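Local coordinates for SVS_variant_AS1 (Streptomyces sp. CWA1, PDB 6TJA), which is an engineered ancestral terpene cyclase, probably converting geranylgeranyl diphosphate into the spirocyclic diterpene spiroviolene, at residues 79-90 with 124-133. Numbering follows the deposited sequence.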
loop_
_atom_site.group_PDB
_atom_site.type_symbol
_atom_site.label_atom_id
_atom_site.label_comp_id
_atom_site.label_asym_id
_atom_site.label_seq_id
_atom_site.Cartn_x
_atom_site.Cartn_y
_atom_site.Cartn_z
ATOM N N PHE A 79 -6.907 15.483 -8.232
ATOM C CA PHE A 79 -6.451 14.073 -8.253
ATOM C C PHE A 79 -7.424 13.242 -9.076
ATOM O O PHE A 79 -6.993 12.240 -9.621
ATOM C CB PHE A 79 -6.318 13.416 -6.883
ATOM C CG PHE A 79 -5.929 11.965 -7.014
ATOM C CD1 PHE A 79 -4.644 11.613 -7.407
ATOM C CD2 PHE A 79 -6.846 10.957 -6.797
ATOM C CE1 PHE A 79 -4.268 10.281 -7.525
ATOM C CE2 PHE A 79 -6.491 9.629 -7.007
ATOM C CZ PHE A 79 -5.202 9.299 -7.373
ATOM N N VAL A 80 -8.707 13.587 -9.120
ATOM C CA VAL A 80 -9.655 12.765 -9.934
ATOM C C VAL A 80 -9.334 12.983 -11.419
ATOM O O VAL A 80 -9.390 11.962 -12.170
ATOM C CB VAL A 80 -11.136 13.024 -9.638
ATOM C CG1 VAL A 80 -12.024 12.260 -10.627
ATOM C CG2 VAL A 80 -11.481 12.656 -8.205
ATOM N N TYR A 81 -8.994 14.220 -11.826
ATOM C CA TYR A 81 -8.545 14.517 -13.219
ATOM C C TYR A 81 -7.282 13.691 -13.516
ATOM O O TYR A 81 -7.188 12.970 -14.559
ATOM C CB TYR A 81 -8.295 16.013 -13.434
ATOM C CG TYR A 81 -9.543 16.848 -13.590
ATOM C CD1 TYR A 81 -10.286 16.808 -14.754
ATOM C CD2 TYR A 81 -9.991 17.671 -12.574
ATOM C CE1 TYR A 81 -11.442 17.566 -14.905
ATOM C CE2 TYR A 81 -11.120 18.457 -12.721
ATOM C CZ TYR A 81 -11.854 18.395 -13.886
ATOM O OH TYR A 81 -12.983 19.117 -14.009
ATOM N N TRP A 82 -6.307 13.832 -12.630
ATOM C CA TRP A 82 -4.999 13.149 -12.706
ATOM C C TRP A 82 -5.223 11.661 -12.899
ATOM O O TRP A 82 -4.597 11.103 -13.772
ATOM C CB TRP A 82 -4.184 13.395 -11.444
ATOM C CG TRP A 82 -2.806 12.847 -11.576
ATOM C CD1 TRP A 82 -1.702 13.471 -12.086
ATOM C CD2 TRP A 82 -2.397 11.529 -11.212
ATOM N NE1 TRP A 82 -0.622 12.640 -12.019
ATOM C CE2 TRP A 82 -1.027 11.431 -11.516
ATOM C CE3 TRP A 82 -3.052 10.433 -10.650
ATOM C CZ2 TRP A 82 -0.309 10.267 -11.266
ATOM C CZ3 TRP A 82 -2.344 9.275 -10.439
ATOM C CH2 TRP A 82 -0.989 9.199 -10.731
ATOM N N LEU A 83 -6.084 11.067 -12.082
ATOM C CA LEU A 83 -6.364 9.621 -12.096
ATOM C C LEU A 83 -6.913 9.237 -13.464
ATOM O O LEU A 83 -6.405 8.260 -14.026
ATOM C CB LEU A 83 -7.346 9.256 -10.983
ATOM C CG LEU A 83 -7.804 7.794 -10.947
ATOM C CD1 LEU A 83 -6.771 6.910 -10.270
ATOM C CD2 LEU A 83 -9.136 7.713 -10.231
ATOM N N PHE A 84 -7.909 9.946 -13.985
ATOM C CA PHE A 84 -8.495 9.594 -15.309
ATOM C C PHE A 84 -7.391 9.680 -16.371
ATOM O O PHE A 84 -7.257 8.779 -17.203
ATOM C CB PHE A 84 -9.719 10.450 -15.650
ATOM C CG PHE A 84 -10.965 10.090 -14.882
ATOM C CD1 PHE A 84 -11.290 8.764 -14.620
ATOM C CD2 PHE A 84 -11.813 11.080 -14.411
ATOM C CE1 PHE A 84 -12.437 8.446 -13.909
ATOM C CE2 PHE A 84 -12.971 10.760 -13.714
ATOM C CZ PHE A 84 -13.280 9.443 -13.466
ATOM N N ALA A 85 -6.577 10.727 -16.299
ATOM C CA ALA A 85 -5.506 11.002 -17.274
ATOM C C ALA A 85 -4.424 9.904 -17.172
ATOM O O ALA A 85 -4.013 9.342 -18.218
ATOM C CB ALA A 85 -4.966 12.378 -17.023
ATOM N N PHE A 86 -3.981 9.569 -15.965
ATOM C CA PHE A 86 -2.937 8.536 -15.746
ATOM C C PHE A 86 -3.491 7.166 -16.161
ATOM O O PHE A 86 -2.811 6.393 -16.856
ATOM C CB PHE A 86 -2.451 8.571 -14.296
ATOM C CG PHE A 86 -1.313 7.630 -14.006
ATOM C CD1 PHE A 86 -0.001 8.080 -14.037
ATOM C CD2 PHE A 86 -1.557 6.302 -13.682
ATOM C CE1 PHE A 86 1.044 7.215 -13.756
ATOM C CE2 PHE A 86 -0.506 5.440 -13.410
ATOM C CZ PHE A 86 0.790 5.893 -13.469
ATOM N N ASP A 87 -4.725 6.862 -15.779
ATOM C CA ASP A 87 -5.350 5.584 -16.177
ATOM C C ASP A 87 -5.295 5.478 -17.705
ATOM O O ASP A 87 -4.801 4.458 -18.195
ATOM C CB ASP A 87 -6.783 5.431 -15.662
ATOM C CG ASP A 87 -7.347 4.061 -15.993
ATOM O OD1 ASP A 87 -6.728 3.057 -15.575
ATOM O OD2 ASP A 87 -8.366 4.000 -16.704
ATOM N N ASP A 88 -5.731 6.514 -18.431
ATOM C CA ASP A 88 -5.973 6.447 -19.901
ATOM C C ASP A 88 -4.655 6.463 -20.707
ATOM O O ASP A 88 -4.644 5.834 -21.766
ATOM C CB ASP A 88 -6.935 7.551 -20.346
ATOM C CG ASP A 88 -7.175 7.611 -21.845
ATOM O OD1 ASP A 88 -8.019 6.836 -22.356
ATOM O OD2 ASP A 88 -6.531 8.456 -22.469
ATOM N N HIS A 89 -3.605 7.100 -20.223
ATOM C CA HIS A 89 -2.346 7.155 -20.925
ATOM C C HIS A 89 -1.276 6.168 -20.470
ATOM O O HIS A 89 -0.370 5.915 -21.199
ATOM C CB HIS A 89 -1.732 8.540 -20.823
ATOM C CG HIS A 89 -2.481 9.590 -21.551
ATOM N ND1 HIS A 89 -3.265 10.520 -20.910
ATOM C CD2 HIS A 89 -2.568 9.872 -22.867
ATOM C CE1 HIS A 89 -3.816 11.317 -21.800
ATOM N NE2 HIS A 89 -3.407 10.947 -22.995
ATOM N N ARG A 90 -1.364 5.626 -19.272
ATOM C CA ARG A 90 -0.315 4.752 -18.781
ATOM C C ARG A 90 -0.725 3.422 -18.260
ATOM O O ARG A 90 0.083 2.581 -18.071
ATOM C CB ARG A 90 0.407 5.415 -17.617
ATOM C CG ARG A 90 0.992 6.754 -17.904
ATOM C CD ARG A 90 2.465 6.666 -18.202
ATOM N NE ARG A 90 2.880 7.798 -18.984
ATOM C CZ ARG A 90 3.707 8.733 -18.568
ATOM N NH1 ARG A 90 4.242 8.689 -17.360
ATOM N NH2 ARG A 90 3.985 9.727 -19.370
ATOM N N ASP A 124 8.876 12.188 -16.732
ATOM C CA ASP A 124 7.490 11.840 -16.601
ATOM C C ASP A 124 6.600 13.028 -16.347
ATOM O O ASP A 124 6.695 13.642 -15.326
ATOM C CB ASP A 124 7.443 10.956 -15.438
ATOM C CG ASP A 124 6.359 10.098 -15.496
ATOM O OD1 ASP A 124 5.299 10.525 -15.955
ATOM O OD2 ASP A 124 6.497 8.916 -15.242
ATOM N N ARG A 125 5.672 13.302 -17.241
ATOM C CA ARG A 125 4.881 14.554 -17.100
ATOM C C ARG A 125 3.754 14.360 -16.067
ATOM O O ARG A 125 3.214 15.384 -15.573
ATOM C CB ARG A 125 4.355 14.976 -18.472
ATOM C CG ARG A 125 3.421 13.969 -19.129
ATOM C CD ARG A 125 2.871 14.530 -20.427
ATOM N NE ARG A 125 1.730 13.778 -20.941
ATOM C CZ ARG A 125 1.810 12.618 -21.589
ATOM N NH1 ARG A 125 2.982 12.034 -21.793
ATOM N NH2 ARG A 125 0.702 12.038 -22.014
ATOM N N PHE A 126 3.400 13.111 -15.730
ATOM C CA PHE A 126 2.375 12.829 -14.698
ATOM C C PHE A 126 2.936 13.159 -13.312
ATOM O O PHE A 126 2.134 13.489 -12.440
ATOM C CB PHE A 126 1.838 11.406 -14.833
ATOM C CG PHE A 126 0.849 11.314 -15.957
ATOM C CD1 PHE A 126 -0.432 11.833 -15.814
ATOM C CD2 PHE A 126 1.207 10.752 -17.177
ATOM C CE1 PHE A 126 -1.331 11.816 -16.879
ATOM C CE2 PHE A 126 0.305 10.723 -18.237
ATOM C CZ PHE A 126 -0.957 11.266 -18.093
ATOM N N VAL A 127 4.261 13.104 -13.118
ATOM C CA VAL A 127 4.848 13.119 -11.746
ATOM C C VAL A 127 4.751 14.522 -11.145
ATOM O O VAL A 127 4.232 14.636 -10.039
ATOM C CB VAL A 127 6.258 12.506 -11.684
ATOM C CG1 VAL A 127 7.075 13.021 -10.508
ATOM C CG2 VAL A 127 6.163 10.991 -11.665
ATOM N N PRO A 128 5.212 15.617 -11.795
ATOM C CA PRO A 128 5.135 16.949 -11.189
ATOM C C PRO A 128 3.689 17.345 -10.830
ATOM O O PRO A 128 3.477 17.849 -9.746
ATOM C CB PRO A 128 5.730 17.910 -12.249
ATOM C CG PRO A 128 6.587 16.987 -13.122
ATOM C CD PRO A 128 5.868 15.651 -13.115
ATOM N N ALA A 129 2.730 17.040 -11.701
ATOM C CA ALA A 129 1.281 17.225 -11.443
ATOM C C ALA A 129 0.853 16.529 -10.130
ATOM O O ALA A 129 0.188 17.197 -9.285
ATOM C CB ALA A 129 0.502 16.724 -12.636
ATOM N N LEU A 130 1.211 15.245 -9.958
ATOM C CA LEU A 130 0.876 14.471 -8.737
ATOM C C LEU A 130 1.521 15.152 -7.541
ATOM O O LEU A 130 0.901 15.170 -6.472
ATOM C CB LEU A 130 1.347 13.010 -8.843
ATOM C CG LEU A 130 0.954 12.129 -7.658
ATOM C CD1 LEU A 130 -0.568 12.103 -7.487
ATOM C CD2 LEU A 130 1.479 10.711 -7.784
ATOM N N GLN A 131 2.742 15.658 -7.696
ATOM C CA GLN A 131 3.506 16.237 -6.558
ATOM C C GLN A 131 2.846 17.542 -6.096
ATOM O O GLN A 131 2.940 17.847 -4.882
ATOM C CB GLN A 131 4.974 16.419 -6.929
ATOM C CG GLN A 131 5.747 15.108 -6.916
ATOM C CD GLN A 131 7.221 15.337 -7.113
ATOM O OE1 GLN A 131 7.616 15.985 -8.067
ATOM N NE2 GLN A 131 8.035 14.792 -6.220
ATOM N N ASP A 132 2.245 18.283 -7.026
ATOM C CA ASP A 132 1.511 19.539 -6.747
ATOM C C ASP A 132 0.255 19.190 -5.941
ATOM O O ASP A 132 0.022 19.800 -4.887
ATOM C CB ASP A 132 1.105 20.250 -8.039
ATOM C CG ASP A 132 0.439 21.592 -7.764
ATOM O OD1 ASP A 132 1.130 22.519 -7.268
ATOM O OD2 ASP A 132 -0.763 21.672 -7.969
ATOM N N ILE A 133 -0.499 18.191 -6.412
ATOM C CA ILE A 133 -1.665 17.655 -5.669
ATOM C C ILE A 133 -1.177 17.273 -4.278
ATOM O O ILE A 133 -1.781 17.737 -3.322
ATOM C CB ILE A 133 -2.329 16.471 -6.382
ATOM C CG1 ILE A 133 -3.005 16.908 -7.682
ATOM C CG2 ILE A 133 -3.302 15.786 -5.435
ATOM C CD1 ILE A 133 -3.200 15.775 -8.687
#
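Phe126 pushes its ring between Trp82, Ala85, Phe86 and Arg90 as a knob into a hole, near the start of helix 126-140. Phe86 CA covers one face of the ring, while Trp82 NE1, Ala85 CB, His89 ND1 and Arg90 CZ meet its rim. The Phe86 ring turns its edge to the Phe126 face, centroids 5.6 Å apart, and Phe126 gives an edge, offset, to the five-membered ring of Trp82. Trp82 is the return knob, among Phe126, Ala129, Leu130 and Ile133. With CG anti to the backbone N (chi1 -173°), its indole reaches across so that Trp82 NE1 donates to Phe126 O at 2.9 Å, almost straight and close to the ring plane. That carbonyl also takes the helical bond from Leu130 N, so two donors grip it. Leu130 CD1 sits over the six-membered ring, 4.0 Å from its centroid. Segments 79-90 and 126-133 run nearly antiparallel (158° between their axes) in the all-helical class I terpene synthase fold; Asp87 and Asp88 on helix 70-91 probably begin the family's aspartate-rich metal-binding motif. A leucine in place of Trp82 would probably leave Phe126 O without its side-chain donor and open a gap beneath Leu130. Arg90 bends at chi2 (-99°) to lay its guanidinium face against the Phe126 rim, Arg90 CZ 3.5 Å from Phe126 CD2, and brings NH1 to the syn side of Asp124 OD1 in a salt bridge whose 2.5 Å is doubtfully short. From the opposite face of the carboxylate, Phe126 N donates to Asp124 OD1 at 3.2 Å, a capping bond.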